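Local coordinates for iron-regulated outer membrane protein (Neisseria meningitidis, PDB 4B7O) that probably takes up iron across the meningococcal outer membrane as a TonB-dependent transporter, a beta-barrel filled by a plug domain, at residues A[483-488]-A[534-539]; A[502-507]-A[538-543]. All blocks are in the same frame, centred on the assembly; numbering follows the deposited sequence.

Overall arrangement
Both contacts lie in the beta-barrel wall and share strand 535-547, so they show how a meander joins strands that are first and second neighbours. Followed from the N terminus, the chain runs along strand 478-493, turns back into strand 498-509, makes a long excursion that includes the short strand 525-528 beside strand 578-600, and returns as strand 535-547. Contact 2 closes that excursion by pairing 502-507 with 538-543 directly. Contact 1 closes the wider loop, linking 483-488 to 534-539 across the intervening strand. The two loops overlap, starting on successive strands and ending on segments that share Arg538 and Asn539. Their centres are about 10 Å apart, and Arg536 packs against Tyr506 where they meet.

Contact 1: A[483-488]-A[534-539]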
loop_
_atom_site.group_PDB
_atom_site.type_symbol
_atom_site.label_atom_id
_atom_site.label_comp_id
_atom_site.label_asym_id
_atom_site.label_seq_id
_atom_site.Cartn_x
_atom_site.Cartn_y
_atom_site.Cartn_z
ATOM N N ASN A 483 -17.436 12.360 -12.608
ATOM C CA ASN A 483 -18.368 11.244 -12.567
ATOM C C ASN A 483 -19.189 11.388 -11.278
ATOM O O ASN A 483 -18.724 11.975 -10.290
ATOM C CB ASN A 483 -17.666 9.878 -12.541
ATOM C CG ASN A 483 -16.709 9.632 -13.690
ATOM O OD1 ASN A 483 -15.762 10.381 -13.910
ATOM N ND2 ASN A 483 -16.912 8.516 -14.399
ATOM N N LEU A 484 -20.409 10.840 -11.284
ATOM C CA LEU A 484 -21.213 10.677 -10.044
ATOM C C LEU A 484 -21.107 9.222 -9.591
ATOM O O LEU A 484 -21.323 8.303 -10.384
ATOM C CB LEU A 484 -22.695 11.019 -10.319
ATOM C CG LEU A 484 -23.200 12.433 -9.995
ATOM C CD1 LEU A 484 -23.095 12.821 -8.525
ATOM C CD2 LEU A 484 -22.488 13.481 -10.837
ATOM N N ASN A 485 -20.795 9.000 -8.332
ATOM C CA ASN A 485 -20.634 7.634 -7.883
ATOM C C ASN A 485 -21.541 7.291 -6.726
ATOM O O ASN A 485 -21.364 7.830 -5.626
ATOM C CB ASN A 485 -19.195 7.355 -7.517
ATOM C CG ASN A 485 -18.240 7.613 -8.653
ATOM O OD1 ASN A 485 -18.215 6.921 -9.705
ATOM N ND2 ASN A 485 -17.408 8.565 -8.429
ATOM N N PRO A 486 -22.543 6.417 -6.978
ATOM C CA PRO A 486 -23.557 6.071 -5.990
ATOM C C PRO A 486 -23.180 4.836 -5.244
ATOM O O PRO A 486 -22.660 3.913 -5.831
ATOM C CB PRO A 486 -24.792 5.787 -6.847
ATOM C CG PRO A 486 -24.272 5.313 -8.144
ATOM C CD PRO A 486 -22.959 6.011 -8.340
ATOM N N SER A 487 -23.430 4.806 -3.957
ATOM C CA SER A 487 -23.134 3.587 -3.250
ATOM C C SER A 487 -24.182 3.278 -2.182
ATOM O O SER A 487 -24.715 4.214 -1.554
ATOM C CB SER A 487 -21.744 3.699 -2.612
ATOM O OG SER A 487 -21.762 4.658 -1.563
ATOM N N PHE A 488 -24.433 1.984 -1.948
ATOM C CA PHE A 488 -25.220 1.578 -0.760
ATOM C C PHE A 488 -24.799 0.233 -0.212
ATOM O O PHE A 488 -24.260 -0.598 -0.912
ATOM C CB PHE A 488 -26.781 1.693 -1.037
ATOM C CG PHE A 488 -27.370 0.581 -1.922
ATOM C CD1 PHE A 488 -26.780 0.202 -3.108
ATOM C CD2 PHE A 488 -28.545 -0.079 -1.539
ATOM C CE1 PHE A 488 -27.313 -0.827 -3.891
ATOM C CE2 PHE A 488 -29.097 -1.102 -2.301
ATOM C CZ PHE A 488 -28.488 -1.470 -3.490
ATOM N N ALA A 534 -11.969 8.822 -16.280
ATOM C CA ALA A 534 -11.631 7.989 -15.094
ATOM C C ALA A 534 -12.110 6.549 -15.188
ATOM O O ALA A 534 -13.156 6.276 -15.747
ATOM C CB ALA A 534 -12.160 8.606 -13.813
ATOM N N GLU A 535 -11.307 5.636 -14.649
ATOM C CA GLU A 535 -11.642 4.231 -14.485
ATOM C C GLU A 535 -12.794 4.152 -13.532
ATOM O O GLU A 535 -12.746 4.754 -12.444
ATOM C CB GLU A 535 -10.476 3.509 -13.841
ATOM C CG GLU A 535 -9.452 3.025 -14.831
ATOM C CD GLU A 535 -8.196 2.478 -14.155
ATOM O OE1 GLU A 535 -8.040 2.700 -12.913
ATOM O OE2 GLU A 535 -7.393 1.798 -14.854
ATOM N N ARG A 536 -13.797 3.372 -13.887
ATOM C CA ARG A 536 -15.032 3.322 -13.046
ATOM C C ARG A 536 -15.338 1.920 -12.531
ATOM O O ARG A 536 -15.510 0.973 -13.302
ATOM C CB ARG A 536 -16.235 3.957 -13.764
ATOM C CG ARG A 536 -17.357 4.309 -12.808
ATOM C CD ARG A 536 -18.124 5.503 -13.280
ATOM N NE ARG A 536 -19.235 5.848 -12.387
ATOM C CZ ARG A 536 -20.463 5.349 -12.526
ATOM N NH1 ARG A 536 -20.713 4.460 -13.507
ATOM N NH2 ARG A 536 -21.426 5.738 -11.681
ATOM N N ALA A 537 -15.293 1.766 -11.223
ATOM C CA ALA A 537 -15.451 0.433 -10.658
ATOM C C ALA A 537 -16.884 0.303 -10.160
ATOM O O ALA A 537 -17.451 1.266 -9.588
ATOM C CB ALA A 537 -14.484 0.231 -9.489
ATOM N N ARG A 538 -17.454 -0.877 -10.369
ATOM C CA ARG A 538 -18.660 -1.245 -9.632
ATOM C C ARG A 538 -18.348 -2.474 -8.794
ATOM O O ARG A 538 -18.025 -3.492 -9.347
ATOM C CB ARG A 538 -19.817 -1.530 -10.598
ATOM C CG ARG A 538 -21.177 -1.587 -9.915
ATOM C CD ARG A 538 -22.298 -1.976 -10.892
ATOM N NE ARG A 538 -22.075 -3.213 -11.664
ATOM C CZ ARG A 538 -23.064 -3.904 -12.254
ATOM N NH1 ARG A 538 -24.330 -3.501 -12.122
ATOM N NH2 ARG A 538 -22.819 -5.006 -12.975
ATOM N N ASN A 539 -18.425 -2.357 -7.475
ATOM C CA ASN A 539 -18.059 -3.446 -6.598
ATOM C C ASN A 539 -19.266 -3.966 -5.820
ATOM O O ASN A 539 -19.884 -3.255 -5.063
ATOM C CB ASN A 539 -16.928 -3.001 -5.630
ATOM C CG ASN A 539 -16.313 -4.151 -4.844
ATOM O OD1 ASN A 539 -15.588 -4.953 -5.383
ATOM N ND2 ASN A 539 -16.600 -4.220 -3.544
#
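Strands 483-488 and 535-539 run almost parallel, at 11°, but their axes come no closer than 9.4 Å and no backbone-to-backbone bond joins them. Arg536 bridges the gap, to one side chain and one main-chain carbonyl. Its CG stands anti to the backbone N (chi1 -162°), and a bend at chi2 carries the guanidinium to the other strand, where two nitrogens are engaged at its edge. Arg536 NH2 donates to Leu484 O at 2.9 Å, meeting the oxygen nearly end-on to the C=O bond, while its NE donates to Asn485 OD1 at 3.1 Å in a moderately bent bond. Both acceptors sit somewhat out of the guanidinium plane, yet the paired bonds limit its rotation. The amide of Asn483 runs antiparallel to the arginine chain, its plane 24° from the guanidinium, and Asn483 ND2 packs 3.4 Å from Arg536 CD; OD1 of the same amide faces the methyl of Ala534. Pro486 lies across the end of the arginine, CD near NH2. Asn485 is itself steadied through ND2, which bonds Ser508 OG. Strand 498-509 runs between the two segments, its Tyr506 touching both Pro486 and Arg536, while strand 458-472 flanks 483-488 on its other edge.

Contact 2: A[502-507]-A[538-543]; sequences SSHNYA and RNTEIG
Ser503 with Glu541 and Asn505 with Asn539 form the hydrogen-bonded pairs of an antiparallel strand pair whose axes come within 4.6 Å. The backbone is the tight part. Asn539 N to Asn505 O, at 2.7 Å and 171°, is the shortest and straightest of its four bonds, and CA-H...O contacts fill the steps between, as from Thr540 CA to Ser503 O.

The face bearing Ser503, Asn505, Asn539 and Glu541 is buried and polar. Asn539 ND2 donates at 2.7 Å to Glu541 OE2, which lies in the amide plane of Asn539 and accepts through its anti lone pair. A water accepts from the same ND2 and donates to Asn539 O, with a weak link to Ser503 OG. Lys66 and Arg110 form salt bridges with Glu541, which probably stabilise its negative charge, and Asn505 ND2 reaches Ala153 O.

The opposite face is more exposed, held by close side-chain contacts. Arg538 and Tyr506 extend alongside each other in one direction, with Arg538 CG over one ring face, 3.7 Å from the Tyr506 centroid in a CH-pi contact, and Arg538 CD 3.0 Å from Tyr506 OH. His504, its CG anti to the backbone N (chi1 -170°), leans toward the neighbouring strand: Thr540 CB meets the ring edge 3.3 Å from His504 ND1, and Arg538 CD approaches NE2 obliquely. The loose end is at Ser502 CB and Ile542 CG2, 4.0 Å apart.

With one face turned to Lys66 and Ala153 in the barrel interior and the other directed outward, this pairing is characteristic of the antiparallel meander wall of TonB-dependent transporters, which encloses the plug.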
loop_
_atom_site.group_PDB
_atom_site.type_symbol
_atom_site.label_atom_id
_atom_site.label_comp_id
_atom_site.label_asym_id
_atom_site.label_seq_id
_atom_site.Cartn_x
_atom_site.Cartn_y
_atom_site.Cartn_z
ATOM N N SER A 502 -23.777 -6.581 2.911
ATOM C CA SER A 502 -23.577 -6.506 1.486
ATOM C C SER A 502 -23.381 -5.082 1.087
ATOM O O SER A 502 -23.688 -4.209 1.833
ATOM C CB SER A 502 -24.715 -7.153 0.703
ATOM O OG SER A 502 -25.947 -6.696 1.200
ATOM N N SER A 503 -22.827 -4.867 -0.081
ATOM C CA SER A 503 -22.622 -3.540 -0.582
ATOM C C SER A 503 -22.595 -3.593 -2.072
ATOM O O SER A 503 -22.249 -4.603 -2.658
ATOM C CB SER A 503 -21.317 -2.900 -0.050
ATOM O OG SER A 503 -20.424 -3.876 0.460
ATOM N N HIS A 504 -22.980 -2.488 -2.670
ATOM C CA HIS A 504 -22.877 -2.295 -4.111
ATOM C C HIS A 504 -22.426 -0.838 -4.225
ATOM O O HIS A 504 -23.215 0.080 -3.919
ATOM C CB HIS A 504 -24.254 -2.496 -4.707
ATOM C CG HIS A 504 -24.290 -2.559 -6.207
ATOM N ND1 HIS A 504 -23.768 -3.576 -6.889
ATOM C CD2 HIS A 504 -24.858 -1.710 -7.145
ATOM C CE1 HIS A 504 -23.963 -3.394 -8.202
ATOM N NE2 HIS A 504 -24.627 -2.252 -8.363
ATOM N N ASN A 505 -21.148 -0.646 -4.580
ATOM C CA ASN A 505 -20.450 0.668 -4.606
ATOM C C ASN A 505 -19.894 0.977 -5.996
ATOM O O ASN A 505 -19.284 0.113 -6.634
ATOM C CB ASN A 505 -19.303 0.641 -3.606
ATOM C CG ASN A 505 -19.791 0.341 -2.194
ATOM O OD1 ASN A 505 -21.017 0.371 -1.927
ATOM N ND2 ASN A 505 -18.858 0.080 -1.271
ATOM N N TYR A 506 -20.167 2.165 -6.496
ATOM C CA TYR A 506 -19.415 2.733 -7.572
ATOM C C TYR A 506 -18.300 3.607 -7.011
ATOM O O TYR A 506 -18.446 4.266 -5.926
ATOM C CB TYR A 506 -20.330 3.634 -8.414
ATOM C CG TYR A 506 -21.155 2.842 -9.380
ATOM C CD1 TYR A 506 -20.638 2.491 -10.605
ATOM C CD2 TYR A 506 -22.438 2.376 -9.028
ATOM C CE1 TYR A 506 -21.370 1.726 -11.496
ATOM C CE2 TYR A 506 -23.180 1.629 -9.911
ATOM C CZ TYR A 506 -22.658 1.318 -11.136
ATOM O OH TYR A 506 -23.397 0.572 -12.014
ATOM N N ALA A 507 -17.175 3.607 -7.733
ATOM C CA ALA A 507 -16.060 4.569 -7.447
ATOM C C ALA A 507 -15.235 4.785 -8.688
ATOM O O ALA A 507 -15.169 3.909 -9.595
ATOM C CB ALA A 507 -15.184 4.103 -6.243
ATOM N N ARG A 538 -17.454 -0.877 -10.369
ATOM C CA ARG A 538 -18.660 -1.245 -9.632
ATOM C C ARG A 538 -18.348 -2.474 -8.794
ATOM O O ARG A 538 -18.025 -3.492 -9.347
ATOM C CB ARG A 538 -19.817 -1.530 -10.598
ATOM C CG ARG A 538 -21.177 -1.587 -9.915
ATOM C CD ARG A 538 -22.298 -1.976 -10.892
ATOM N NE ARG A 538 -22.075 -3.213 -11.664
ATOM C CZ ARG A 538 -23.064 -3.904 -12.254
ATOM N NH1 ARG A 538 -24.330 -3.501 -12.122
ATOM N NH2 ARG A 538 -22.819 -5.006 -12.975
ATOM N N ASN A 539 -18.425 -2.357 -7.475
ATOM C CA ASN A 539 -18.059 -3.446 -6.598
ATOM C C ASN A 539 -19.266 -3.966 -5.820
ATOM O O ASN A 539 -19.884 -3.255 -5.063
ATOM C CB ASN A 539 -16.928 -3.001 -5.630
ATOM C CG ASN A 539 -16.313 -4.151 -4.844
ATOM O OD1 ASN A 539 -15.588 -4.953 -5.383
ATOM N ND2 ASN A 539 -16.600 -4.220 -3.544
ATOM N N THR A 540 -19.578 -5.244 -5.974
ATOM C CA THR A 540 -20.615 -5.807 -5.135
ATOM C C THR A 540 -20.131 -6.957 -4.314
ATOM O O THR A 540 -19.433 -7.841 -4.799
ATOM C CB THR A 540 -21.913 -6.074 -5.916
ATOM O OG1 THR A 540 -22.519 -7.301 -5.482
ATOM C CG2 THR A 540 -21.669 -6.120 -7.330
ATOM N N GLU A 541 -20.424 -6.919 -3.034
ATOM C CA GLU A 541 -20.049 -8.063 -2.188
ATOM C C GLU A 541 -20.976 -8.531 -1.082
ATOM O O GLU A 541 -21.701 -7.733 -0.511
ATOM C CB GLU A 541 -18.634 -7.929 -1.614
ATOM C CG GLU A 541 -18.170 -6.617 -1.035
ATOM C CD GLU A 541 -16.629 -6.659 -0.853
ATOM O OE1 GLU A 541 -16.106 -7.502 -0.058
ATOM O OE2 GLU A 541 -15.938 -5.845 -1.512
ATOM N N ILE A 542 -20.918 -9.813 -0.746
ATOM C CA ILE A 542 -21.660 -10.261 0.430
ATOM C C ILE A 542 -20.673 -10.682 1.513
ATOM O O ILE A 542 -19.556 -11.071 1.206
ATOM C CB ILE A 542 -22.682 -11.333 0.040
ATOM C CG1 ILE A 542 -22.010 -12.395 -0.804
ATOM C CG2 ILE A 542 -23.791 -10.718 -0.876
ATOM C CD1 ILE A 542 -22.904 -13.600 -0.924
ATOM N N GLY A 543 -21.042 -10.576 2.787
ATOM C CA GLY A 543 -20.133 -11.091 3.811
ATOM C C GLY A 543 -20.908 -11.501 5.019
ATOM O O GLY A 543 -22.088 -11.324 5.037
HETATM O O HOH W 1 -19.174 -3.106 -2.613
#